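Local structure of xylan esterase, putative, AXE2C (Cellvibrio japonicus, 2WAA) at residues 26-29 with 33-36; 109-114 with 208-213. The protein removes acetyl groups from plant cell wall polysaccharides, deacetylating xylan and glucomannan with equal efficiency. All blocks are in the same frame, centred on the assembly; numbering follows the deposited sequence. Where two conformers were deposited one is given.

Contact 1. Residues 26-29 with 33-36; sequences THIN and SLTF
His27 and Thr35 form an antiparallel hydrogen-bonded pair, with His27 N to Thr35 O at 2.8 Å and Thr35 N to His27 O at 3.0 Å. Ile28 and Leu34 follow as a non-hydrogen-bonded pair. Beyond them, Asn29 N reaches Ser33 O at 2.9 Å.

The Asn29 side chain then turns back across the gap. Its CG is anti to the carbonyl carbon and beside the backbone N (chi1 -58°), which points ND2 at residues 33 and 35. Both N-H groups of ND2 are used: one goes to Ser33 OG at 2.8 Å, the other to Thr35 OG1 at 2.9 Å. The Thr35 bond is nearly straight (165°) and lies in the amide plane. Each hydroxyl has a second partner, Asp31 OD1 for Ser33 and Thr113 OG1 for Thr35. At the other end of the amide, Asn29 OD1 accepts a hydrogen bond from water 1 at 2.7 Å. The same oxygen sits at the edge of the His27 ring. The amide is therefore fixed in rotation.

On the face of Ile28 and Leu34 the contact is apolar. The two side chains lie side by side, pointing the same way, and Ile28 CG1 touches Leu34 CD2 at 3.7 Å. Thr26 CG2 comes obliquely to the Phe36 ring.

This is a short beta hairpin, closed by a side-chain amide near its turn, within the beta-sheet N-terminal part of a family 2 carbohydrate esterase.

Contact 2. Residues 109-114 with 208-213; sequences HGQVTL and FTLGDT
The seam between the N-terminal beta domain and the GDSL-type hydrolase domain is bridged here by Gln111, which meets Leu210 and Gly211. Gln111 comes just before strand 112-119. Leu210 and Gly211 belong to the loop between helix 202-205 and strand 228-231. The backbones stay apart, with the CA atoms of Gln111 and Leu210 at 7.7 Å, and only about 104 Å² is buried.

The apolar part is a contact of methylene with methyls. Gln111 CG lies 4.0 Å from Leu210 CD2 and 4.2 Å from Leu210 CD1, so both branches of the leucine face it. The two side chains cross at a slant. The glutamine is bent at chi2 (81°), which carries its amide away from the leucine and along the loop to the next residue.

There NE2 of Gln111 stands 3.8 Å from Gly211 N. Both are donors, so they are neighbours and not partners. Asn107 OD1, just before 109-114, accepts a hydrogen bond from Gly211 N and, in this conformer, from Gln111 NE2. It thereby links the loop to this side where the direct contact is thin. The backbone of Gly211 has a positive phi (76°), a shape glycine takes easily. Gln111 was modelled in two conformers, so details of its amide contacts are less certain. An acetate ion, probably from the crystallisation liquor, lies about 3 Å from its side chain.

Around this spot, Gln111 is hydrogen-bonded through its backbone to Ser59, next to strand 51-58. Thr35 of strand 34-36 packs against both Gln111 and Leu210, and His27 of strand 27-28 also touches Leu210.

How the contacts relate
Contacts 1 and 2 have centres 9 Å apart and share one sheet, in which strand 34-36 of contact 1 pairs with strand 112-119 of contact 2. Phe36 O lies 2.8 Å from Val112 N, probably a hydrogen bond, and Ser33 CB packs 3.3 Å from Leu114 O. The hydrolase loop also reaches the hairpin directly: Thr209 CG2 packs 3.4 Å from Thr26 O. The loop 208-213 therefore rests on both the hairpin and Gln111. Neither contact is at the inferred catalytic residues Ser141, Asp314 and His316. Asp212 of contact 2 forms a salt bridge with Arg187, which directly follows Gly186, one of two inferred transition-state stabilisers.

Contact 1. Residues 26-29 with 33-36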
loop_
_atom_site.group_PDB
_atom_site.type_symbol
_atom_site.label_atom_id
_atom_site.label_comp_id
_atom_site.label_asym_id
_atom_site.label_seq_id
_atom_site.Cartn_x
_atom_site.Cartn_y
_atom_site.Cartn_z
ATOM N N THR A 26 1.673 4.883 -9.419
ATOM C CA THR A 26 1.245 4.410 -10.737
ATOM C C THR A 26 2.306 4.770 -11.798
ATOM O O THR A 26 3.024 5.774 -11.665
ATOM C CB THR A 26 -0.110 5.045 -11.155
ATOM O OG1 THR A 26 0.030 6.484 -11.224
ATOM C CG2 THR A 26 -1.215 4.656 -10.148
ATOM N N HIS A 27 2.386 3.958 -12.853
ATOM C CA HIS A 27 3.242 4.256 -13.998
ATOM C C HIS A 27 2.328 4.743 -15.141
ATOM O O HIS A 27 1.320 4.106 -15.431
ATOM C CB HIS A 27 3.969 3.012 -14.448
ATOM C CG HIS A 27 4.917 3.289 -15.571
ATOM N ND1 HIS A 27 6.101 3.960 -15.376
ATOM C CD2 HIS A 27 4.812 3.074 -16.906
ATOM C CE1 HIS A 27 6.717 4.105 -16.543
ATOM N NE2 HIS A 27 5.957 3.576 -17.485
ATOM N N ILE A 28 2.654 5.895 -15.729
ATOM C CA ILE A 28 1.821 6.460 -16.781
ATOM C C ILE A 28 2.381 5.958 -18.110
ATOM O O ILE A 28 3.566 6.245 -18.453
ATOM C CB ILE A 28 1.888 7.975 -16.775
ATOM C CG1 ILE A 28 1.425 8.514 -15.411
ATOM C CG2 ILE A 28 0.987 8.562 -17.920
ATOM C CD1 ILE A 28 1.590 10.046 -15.302
ATOM N N ASN A 29 1.593 5.134 -18.808
ATOM C CA ASN A 29 2.051 4.596 -20.097
ATOM C C ASN A 29 1.874 5.568 -21.252
ATOM O O ASN A 29 1.177 6.559 -21.130
ATOM C CB ASN A 29 1.353 3.288 -20.439
ATOM C CG ASN A 29 1.567 2.243 -19.383
ATOM O OD1 ASN A 29 2.704 1.873 -19.087
ATOM N ND2 ASN A 29 0.487 1.759 -18.808
ATOM N N SER A 33 -2.761 5.072 -20.298
ATOM C CA SER A 33 -3.233 4.130 -19.268
ATOM C C SER A 33 -2.327 4.257 -18.034
ATOM O O SER A 33 -1.209 4.816 -18.128
ATOM C CB SER A 33 -3.261 2.696 -19.813
ATOM O OG SER A 33 -1.938 2.282 -20.146
ATOM N N LEU A 34 -2.797 3.743 -16.890
ATOM C CA LEU A 34 -1.987 3.653 -15.664
ATOM C C LEU A 34 -1.797 2.204 -15.314
ATOM O O LEU A 34 -2.721 1.388 -15.393
ATOM C CB LEU A 34 -2.708 4.322 -14.481
ATOM C CG LEU A 34 -2.967 5.807 -14.666
ATOM C CD1 LEU A 34 -3.755 6.220 -13.363
ATOM C CD2 LEU A 34 -1.630 6.503 -14.829
ATOM N N THR A 35 -0.577 1.897 -14.881
ATOM C CA THR A 35 -0.264 0.553 -14.408
ATOM C C THR A 35 0.258 0.653 -12.977
ATOM O O THR A 35 0.993 1.591 -12.647
ATOM C CB THR A 35 0.773 -0.129 -15.346
ATOM O OG1 THR A 35 0.231 -0.187 -16.674
ATOM C CG2 THR A 35 1.016 -1.559 -14.902
ATOM N N PHE A 36 -0.148 -0.302 -12.156
ATOM C CA PHE A 36 0.251 -0.294 -10.770
ATOM C C PHE A 36 0.389 -1.688 -10.197
ATOM O O PHE A 36 -0.244 -2.654 -10.669
ATOM C CB PHE A 36 -0.743 0.559 -9.946
ATOM C CG PHE A 36 -2.194 0.302 -10.258
ATOM C CD1 PHE A 36 -2.938 -0.637 -9.531
ATOM C CD2 PHE A 36 -2.817 1.004 -11.289
ATOM C CE1 PHE A 36 -4.266 -0.890 -9.823
ATOM C CE2 PHE A 36 -4.174 0.774 -11.592
ATOM C CZ PHE A 36 -4.895 -0.188 -10.849
HETATM O O HOH W 1 3.397 -0.402 -17.911
#

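Contact 2. Residues 109-114 with 208-213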
loop_
_atom_site.group_PDB
_atom_site.type_symbol
_atom_site.label_atom_id
_atom_site.label_comp_id
_atom_site.label_asym_id
_atom_site.label_seq_id
_atom_site.Cartn_x
_atom_site.Cartn_y
_atom_site.Cartn_z
ATOM N N HIS A 109 1.745 -10.694 -7.249
ATOM C CA HIS A 109 0.526 -11.202 -7.867
ATOM C C HIS A 109 0.477 -10.795 -9.331
ATOM O O HIS A 109 -0.002 -11.539 -10.165
ATOM C CB HIS A 109 -0.718 -10.593 -7.216
ATOM C CG HIS A 109 -0.857 -10.893 -5.754
ATOM N ND1 HIS A 109 -1.977 -10.522 -5.039
ATOM C CD2 HIS A 109 -0.035 -11.531 -4.874
ATOM C CE1 HIS A 109 -1.841 -10.911 -3.776
ATOM N NE2 HIS A 109 -0.676 -11.529 -3.653
ATOM N N GLY A 110 0.982 -9.606 -9.624
ATOM C CA GLY A 110 1.019 -9.074 -10.972
ATOM C C GLY A 110 0.875 -7.560 -10.907
ATOM O O GLY A 110 0.881 -6.951 -9.823
ATOM N N GLN A 111 0.755 -6.964 -12.079
ATOM C CA GLN A 111 0.460 -5.537 -12.129
ATOM C C GLN A 111 -0.857 -5.379 -12.863
ATOM O O GLN A 111 -1.206 -6.188 -13.756
ATOM C CB GLN A 111 1.571 -4.752 -12.838
ATOM C CG GLN A 111 2.777 -4.511 -11.946
ATOM C CD GLN A 111 3.651 -5.705 -11.894
ATOM O OE1 GLN A 111 3.771 -6.418 -12.906
ATOM N NE2 GLN A 111 4.301 -5.953 -10.728
ATOM N N VAL A 112 -1.622 -4.371 -12.453
ATOM C CA VAL A 112 -2.943 -4.128 -13.051
ATOM C C VAL A 112 -2.860 -2.873 -13.884
ATOM O O VAL A 112 -2.175 -1.934 -13.498
ATOM C CB VAL A 112 -3.972 -3.909 -11.947
ATOM C CG1 VAL A 112 -5.319 -3.315 -12.519
ATOM C CG2 VAL A 112 -4.230 -5.226 -11.178
ATOM N N THR A 113 -3.580 -2.830 -15.015
ATOM C CA THR A 113 -3.599 -1.629 -15.843
ATOM C C THR A 113 -5.063 -1.187 -15.985
ATOM O O THR A 113 -5.942 -2.009 -16.261
ATOM C CB THR A 113 -3.022 -1.948 -17.241
ATOM O OG1 THR A 113 -1.639 -2.296 -17.093
ATOM C CG2 THR A 113 -3.211 -0.728 -18.233
ATOM N N LEU A 114 -5.309 0.101 -15.768
ATOM C CA LEU A 114 -6.594 0.691 -16.078
ATOM C C LEU A 114 -6.312 1.501 -17.319
ATOM O O LEU A 114 -5.418 2.359 -17.305
ATOM C CB LEU A 114 -7.034 1.629 -14.950
ATOM C CG LEU A 114 -8.232 2.493 -15.352
ATOM C CD1 LEU A 114 -9.425 1.622 -15.677
ATOM C CD2 LEU A 114 -8.544 3.490 -14.198
ATOM N N PHE A 208 11.182 1.855 -6.779
ATOM C CA PHE A 208 10.494 1.427 -8.001
ATOM C C PHE A 208 9.059 1.858 -7.998
ATOM O O PHE A 208 8.374 1.776 -6.979
ATOM C CB PHE A 208 10.497 -0.109 -8.068
ATOM C CG PHE A 208 11.875 -0.727 -8.107
ATOM C CD1 PHE A 208 12.944 -0.012 -8.634
ATOM C CD2 PHE A 208 12.061 -2.038 -7.689
ATOM C CE1 PHE A 208 14.216 -0.606 -8.709
ATOM C CE2 PHE A 208 13.340 -2.627 -7.752
ATOM C CZ PHE A 208 14.383 -1.926 -8.263
ATOM N N THR A 209 8.549 2.265 -9.152
ATOM C CA THR A 209 7.127 2.572 -9.187
ATOM C C THR A 209 6.284 1.304 -9.031
ATOM O O THR A 209 5.191 1.301 -8.412
ATOM C CB THR A 209 6.800 3.204 -10.545
ATOM O OG1 THR A 209 7.534 4.433 -10.651
ATOM C CG2 THR A 209 5.298 3.487 -10.676
ATOM N N LEU A 210 6.751 0.239 -9.682
ATOM C CA LEU A 210 6.139 -1.089 -9.544
ATOM C C LEU A 210 7.167 -2.091 -10.044
ATOM O O LEU A 210 8.110 -1.688 -10.707
ATOM C CB LEU A 210 4.882 -1.186 -10.419
ATOM C CG LEU A 210 5.011 -0.795 -11.925
ATOM C CD1 LEU A 210 5.815 -1.791 -12.746
ATOM C CD2 LEU A 210 3.609 -0.631 -12.567
ATOM N N GLY A 211 6.985 -3.379 -9.762
ATOM C CA GLY A 211 7.891 -4.398 -10.282
ATOM C C GLY A 211 9.217 -4.432 -9.557
ATOM O O GLY A 211 9.493 -3.579 -8.725
ATOM N N ASP A 212 10.079 -5.393 -9.854
ATOM C CA ASP A 212 11.405 -5.255 -9.259
ATOM C C ASP A 212 12.561 -5.750 -10.115
ATOM O O ASP A 212 13.673 -6.017 -9.578
ATOM C CB ASP A 212 11.481 -5.910 -7.870
ATOM C CG ASP A 212 11.377 -7.406 -7.947
ATOM O OD1 ASP A 212 10.983 -7.925 -9.022
ATOM O OD2 ASP A 212 11.688 -8.048 -6.948
ATOM N N THR A 213 12.339 -5.839 -11.422
ATOM C CA THR A 213 13.441 -6.304 -12.313
ATOM C C THR A 213 14.414 -5.186 -12.652
ATOM O O THR A 213 14.292 -4.040 -12.181
ATOM C CB THR A 213 12.911 -6.817 -13.646
ATOM O OG1 THR A 213 12.356 -5.712 -14.388
ATOM C CG2 THR A 213 11.865 -7.926 -13.414
#